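Local coordinates for mevalonate kinase (Staphylococcus aureus, PDB 2X7I), which probably transfers the gamma-phosphate of ATP to mevalonate, giving 5-phosphomevalonate, an early step of isoprenoid synthesis by the mevalonate pathway, at residues N75-L80 / Y116-K121; G102-V107 / W134-A139. All coordinates share one frame; numbering follows the deposited sequence.

Contact 1 of 2, residues N75-L80 / Y116-K121; sequences NRFVEL and YDFLGK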
# COMPACT_ATOMS: atom_id res chain seq x y z
N ASN A 75 -0.78 23.52 -6.30
CA ASN A 75 -1.42 24.82 -6.20
C ASN A 75 -1.42 25.33 -4.76
O ASN A 75 -1.02 26.46 -4.51
CB ASN A 75 -2.86 24.77 -6.73
CG ASN A 75 -2.93 24.73 -8.24
OD1 ASN A 75 -1.93 24.96 -8.94
ND2 ASN A 75 -4.11 24.44 -8.77
N ARG A 76 -1.84 24.49 -3.83
CA ARG A 76 -1.85 24.85 -2.41
C ARG A 76 -0.46 25.20 -1.90
O ARG A 76 -0.29 26.16 -1.16
CB ARG A 76 -2.41 23.70 -1.56
CG ARG A 76 -2.70 24.10 -0.12
CD ARG A 76 -3.06 22.89 0.74
NE ARG A 76 -3.20 23.19 2.17
CZ ARG A 76 -4.26 23.77 2.73
NH1 ARG A 76 -5.30 24.18 1.99
NH2 ARG A 76 -4.28 23.97 4.05
N PHE A 77 0.53 24.41 -2.29
CA PHE A 77 1.89 24.62 -1.84
C PHE A 77 2.46 25.95 -2.35
O PHE A 77 3.16 26.65 -1.63
CB PHE A 77 2.76 23.44 -2.30
CG PHE A 77 4.23 23.68 -2.16
CD1 PHE A 77 4.86 23.52 -0.93
CD2 PHE A 77 4.99 24.04 -3.26
CE1 PHE A 77 6.22 23.72 -0.80
CE2 PHE A 77 6.35 24.25 -3.13
CZ PHE A 77 6.96 24.09 -1.90
N VAL A 78 2.13 26.28 -3.59
CA VAL A 78 2.58 27.51 -4.23
C VAL A 78 1.93 28.77 -3.63
O VAL A 78 2.58 29.81 -3.53
CB VAL A 78 2.34 27.43 -5.75
CG1 VAL A 78 2.42 28.81 -6.41
CG2 VAL A 78 3.34 26.46 -6.38
N GLU A 79 0.67 28.66 -3.22
CA GLU A 79 -0.06 29.81 -2.66
C GLU A 79 0.19 30.02 -1.17
O GLU A 79 0.41 31.15 -0.72
CB GLU A 79 -1.57 29.68 -2.95
CG GLU A 79 -1.96 30.00 -4.40
CD GLU A 79 -1.56 31.42 -4.83
OE1 GLU A 79 -1.26 31.62 -6.04
OE2 GLU A 79 -1.54 32.33 -3.98
N LEU A 80 0.18 28.95 -0.39
CA LEU A 80 0.48 29.02 1.05
C LEU A 80 1.85 29.68 1.31
O LEU A 80 2.00 30.46 2.26
CB LEU A 80 0.45 27.61 1.67
CG LEU A 80 0.21 27.46 3.17
CD1 LEU A 80 -1.29 27.41 3.48
CD2 LEU A 80 0.90 26.20 3.73
N TYR A 116 8.80 20.24 2.57
CA TYR A 116 9.60 20.72 3.69
C TYR A 116 11.08 20.79 3.33
O TYR A 116 11.77 21.73 3.73
CB TYR A 116 9.40 19.84 4.92
CG TYR A 116 8.19 20.25 5.71
CD1 TYR A 116 6.91 20.10 5.18
CD2 TYR A 116 8.32 20.81 6.98
CE1 TYR A 116 5.79 20.48 5.89
CE2 TYR A 116 7.19 21.20 7.70
CZ TYR A 116 5.93 21.03 7.15
OH TYR A 116 4.81 21.41 7.83
N ASP A 117 11.57 19.80 2.59
CA ASP A 117 12.96 19.79 2.15
C ASP A 117 13.27 21.00 1.26
O ASP A 117 14.31 21.62 1.40
CB ASP A 117 13.26 18.47 1.41
CG ASP A 117 14.74 18.28 1.16
OD1 ASP A 117 15.54 18.60 2.06
OD2 ASP A 117 15.10 17.78 0.07
N PHE A 118 12.35 21.33 0.36
CA PHE A 118 12.42 22.50 -0.51
C PHE A 118 12.49 23.82 0.28
O PHE A 118 13.33 24.68 0.01
CB PHE A 118 11.19 22.50 -1.43
CG PHE A 118 11.15 23.62 -2.42
CD1 PHE A 118 11.67 23.46 -3.69
CD2 PHE A 118 10.51 24.81 -2.11
CE1 PHE A 118 11.58 24.46 -4.63
CE2 PHE A 118 10.42 25.84 -3.05
CZ PHE A 118 10.96 25.66 -4.31
N LEU A 119 11.59 23.97 1.24
CA LEU A 119 11.55 25.18 2.08
C LEU A 119 12.68 25.23 3.11
O LEU A 119 12.89 26.26 3.75
CB LEU A 119 10.20 25.30 2.77
CG LEU A 119 9.02 25.50 1.81
CD1 LEU A 119 7.69 25.22 2.51
CD2 LEU A 119 9.05 26.91 1.19
N GLY A 120 13.41 24.12 3.27
CA GLY A 120 14.50 24.04 4.23
C GLY A 120 13.99 23.86 5.64
O GLY A 120 14.71 24.16 6.59
N LYS A 121 12.77 23.34 5.78
CA LYS A 121 12.09 23.29 7.08
C LYS A 121 12.21 21.93 7.75
O LYS A 121 12.12 20.88 7.10
CB LYS A 121 10.61 23.64 6.93
CG LYS A 121 10.33 25.12 6.70
CD LYS A 121 8.85 25.39 6.47
CE LYS A 121 8.02 25.22 7.74
NZ LYS A 121 6.62 25.67 7.55

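Contact 2 of 2, residues G102-V107 / W134-A139; sequences GSSAAV and WAEQIA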
# COMPACT_ATOMS: atom_id res chain seq x y z
N GLY A 102 -1.84 1.80 -0.85
CA GLY A 102 -1.57 3.02 -0.11
C GLY A 102 -1.07 4.14 -1.00
O GLY A 102 -0.29 4.99 -0.56
N SER A 103 -1.54 4.16 -2.24
CA SER A 103 -1.06 5.09 -3.23
C SER A 103 -1.33 6.56 -2.88
O SER A 103 -0.43 7.40 -2.96
CB SER A 103 -1.73 4.76 -4.56
OG SER A 103 -0.98 5.27 -5.62
N SER A 104 -2.56 6.87 -2.50
CA SER A 104 -2.90 8.24 -2.10
C SER A 104 -2.05 8.71 -0.91
O SER A 104 -1.56 9.83 -0.90
CB SER A 104 -4.38 8.34 -1.75
OG SER A 104 -4.68 9.65 -1.31
N ALA A 105 -1.89 7.86 0.09
CA ALA A 105 -1.10 8.20 1.26
C ALA A 105 0.39 8.32 0.93
O ALA A 105 1.07 9.21 1.44
CB ALA A 105 -1.34 7.20 2.37
N ALA A 106 0.90 7.43 0.08
CA ALA A 106 2.29 7.48 -0.35
C ALA A 106 2.64 8.81 -1.04
O ALA A 106 3.62 9.47 -0.66
CB ALA A 106 2.61 6.31 -1.26
N VAL A 107 1.85 9.18 -2.05
CA VAL A 107 2.02 10.45 -2.74
C VAL A 107 2.02 11.61 -1.73
O VAL A 107 2.88 12.50 -1.79
CB VAL A 107 0.92 10.67 -3.83
CG1 VAL A 107 0.91 12.09 -4.35
CG2 VAL A 107 1.14 9.70 -5.00
N TRP A 134 -4.07 15.72 5.76
CA TRP A 134 -4.73 16.87 5.13
C TRP A 134 -4.58 16.86 3.60
O TRP A 134 -5.53 17.20 2.88
CB TRP A 134 -4.23 18.21 5.70
CG TRP A 134 -4.34 18.35 7.22
CD1 TRP A 134 -4.98 17.49 8.10
CD2 TRP A 134 -3.81 19.42 8.02
NE1 TRP A 134 -4.85 17.96 9.39
CE2 TRP A 134 -4.14 19.14 9.37
CE3 TRP A 134 -3.08 20.57 7.73
CZ2 TRP A 134 -3.77 19.98 10.42
CZ3 TRP A 134 -2.71 21.41 8.78
CH2 TRP A 134 -3.06 21.11 10.11
N ALA A 135 -3.41 16.47 3.12
CA ALA A 135 -3.14 16.43 1.67
C ALA A 135 -3.96 15.34 0.97
O ALA A 135 -4.48 15.55 -0.12
CB ALA A 135 -1.64 16.24 1.39
N GLU A 136 -4.06 14.18 1.61
CA GLU A 136 -4.93 13.10 1.14
C GLU A 136 -6.39 13.56 1.00
O GLU A 136 -7.02 13.32 -0.02
CB GLU A 136 -4.87 11.93 2.10
CG GLU A 136 -3.51 11.24 2.12
CD GLU A 136 -3.27 10.48 3.40
OE1 GLU A 136 -4.25 9.97 3.98
OE2 GLU A 136 -2.11 10.37 3.82
N GLN A 137 -6.89 14.27 2.01
CA GLN A 137 -8.25 14.84 1.95
C GLN A 137 -8.46 15.76 0.75
O GLN A 137 -9.43 15.62 0.01
CB GLN A 137 -8.57 15.58 3.27
CG GLN A 137 -9.79 16.47 3.24
CD GLN A 137 -11.09 15.70 3.18
OE1 GLN A 137 -11.25 14.66 3.84
NE2 GLN A 137 -12.04 16.20 2.39
N ILE A 138 -7.53 16.68 0.55
CA ILE A 138 -7.57 17.65 -0.54
C ILE A 138 -7.40 17.00 -1.92
O ILE A 138 -8.16 17.30 -2.85
CB ILE A 138 -6.45 18.69 -0.37
CG1 ILE A 138 -6.79 19.63 0.79
CG2 ILE A 138 -6.20 19.48 -1.65
CD1 ILE A 138 -5.62 20.49 1.20
N ALA A 139 -6.41 16.12 -2.04
CA ALA A 139 -6.07 15.50 -3.32
C ALA A 139 -7.01 14.35 -3.69
O ALA A 139 -7.30 14.15 -4.86
CB ALA A 139 -4.61 15.02 -3.31

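Contact 1 of 2, residues N75-L80 / Y116-K121
The edge of the F77 ring points at the face of F118 in an offset edge-to-face pair, the centroids 5.7 Å apart and the planes turned 74° against each other. The meeting is made at one corner: F77 CZ lies 3.6 Å from F118 CD2, which sits close to the plane of the F77 ring. Beside this, F77 CE1 takes a methyl of the leucine that follows, L119 CD1, at 3.9 Å, so that a single phenylalanine fits against two successive side chains of 116-121. Its reach comes from chi1 of 167°, which swings the ring away from the backbone N and out across the gap; the nearest CA atoms, those of F77 and Y116, are still 10.3 Å apart. Right behind L119 the helix closes in a Schellman motif, with G120 at positive phi as the C' residue and K121 N bonded to Y116 O at 2.8 Å. The contact is thus apolar packing between the last turns of helices 70-80 and 103-119. L87 of strand 87-93 touches both phenylalanines, and S115, next to this segment, and F111, a turn earlier on helix 103-119, also pack on F77.

Contact 2 of 2, residues G102-V107 / W134-A139
E136 supplies about half of the buried surface, laying its side chain against the first turn of helix 103-119, where S104 and A105 receive it and share nearly all the rest. The two backbones come close, with 6.2 Å between the CA atoms of S104 and E136. The aliphatic part of the glutamate meets the serine: E136 CG is 3.9 Å from S104 O and 4.0 Å from S104 OG, distances of plain packing. Farther out, the carboxylate rests against the alanine, E136 OE2 lying 3.5 Å from A105 CA and 3.6 Å from A105 CB. An extended chain beyond CG (chi2 157°) carries the acid group past the serine to this point.

Although the acid is buried, both of its oxygens have partners: OE2 bonds to T148 OG1 and OE1 to the backbone N of S144. These two bonds probably fix the rotation of the carboxylate, and they tie helix 125-140 to S144 in the loop that follows it and to T148 in the first turn of helix 145-153. At the start of helix 103-119, the backbone N atoms of S103 and S104 bond a citrate, probably from the crystallisation liquor. G102 is the N-cap, and the glycine- and serine-rich start of this helix matches the phosphate-binding motif of GHMP kinases, consistent with an anion there. Helix 103-119 is flanked here by helix 125-140 through E136 and by helix 145-153, whose D147, T148 and I151 touch A105, while A106 and V107 pack on I39 of strand 29-45.

Helix 103-119 is common to both contacts, and they illustrate how one helix can serve different partners along its length. Contact 2 uses its N-terminal turn, where the side chain of S104 comes to about 4 Å from a bound citrate, which may mark the phosphate pocket; contact 1 uses its C-terminal turn, and the centres of the two contacts are about 16 Å apart. A second route joins them, since R76 CD of segment 75-80 packs on I138 CD1 of segment 134-139 at 3.5 Å. The helices 70-80, 103-119 and 125-140 therefore touch pairwise. Contact 1 is purely apolar and lies farther from the centre of the chain, about 25 Å against 12 Å between centres, whereas contact 2 places a buried carboxylate near the probable phosphate-binding region.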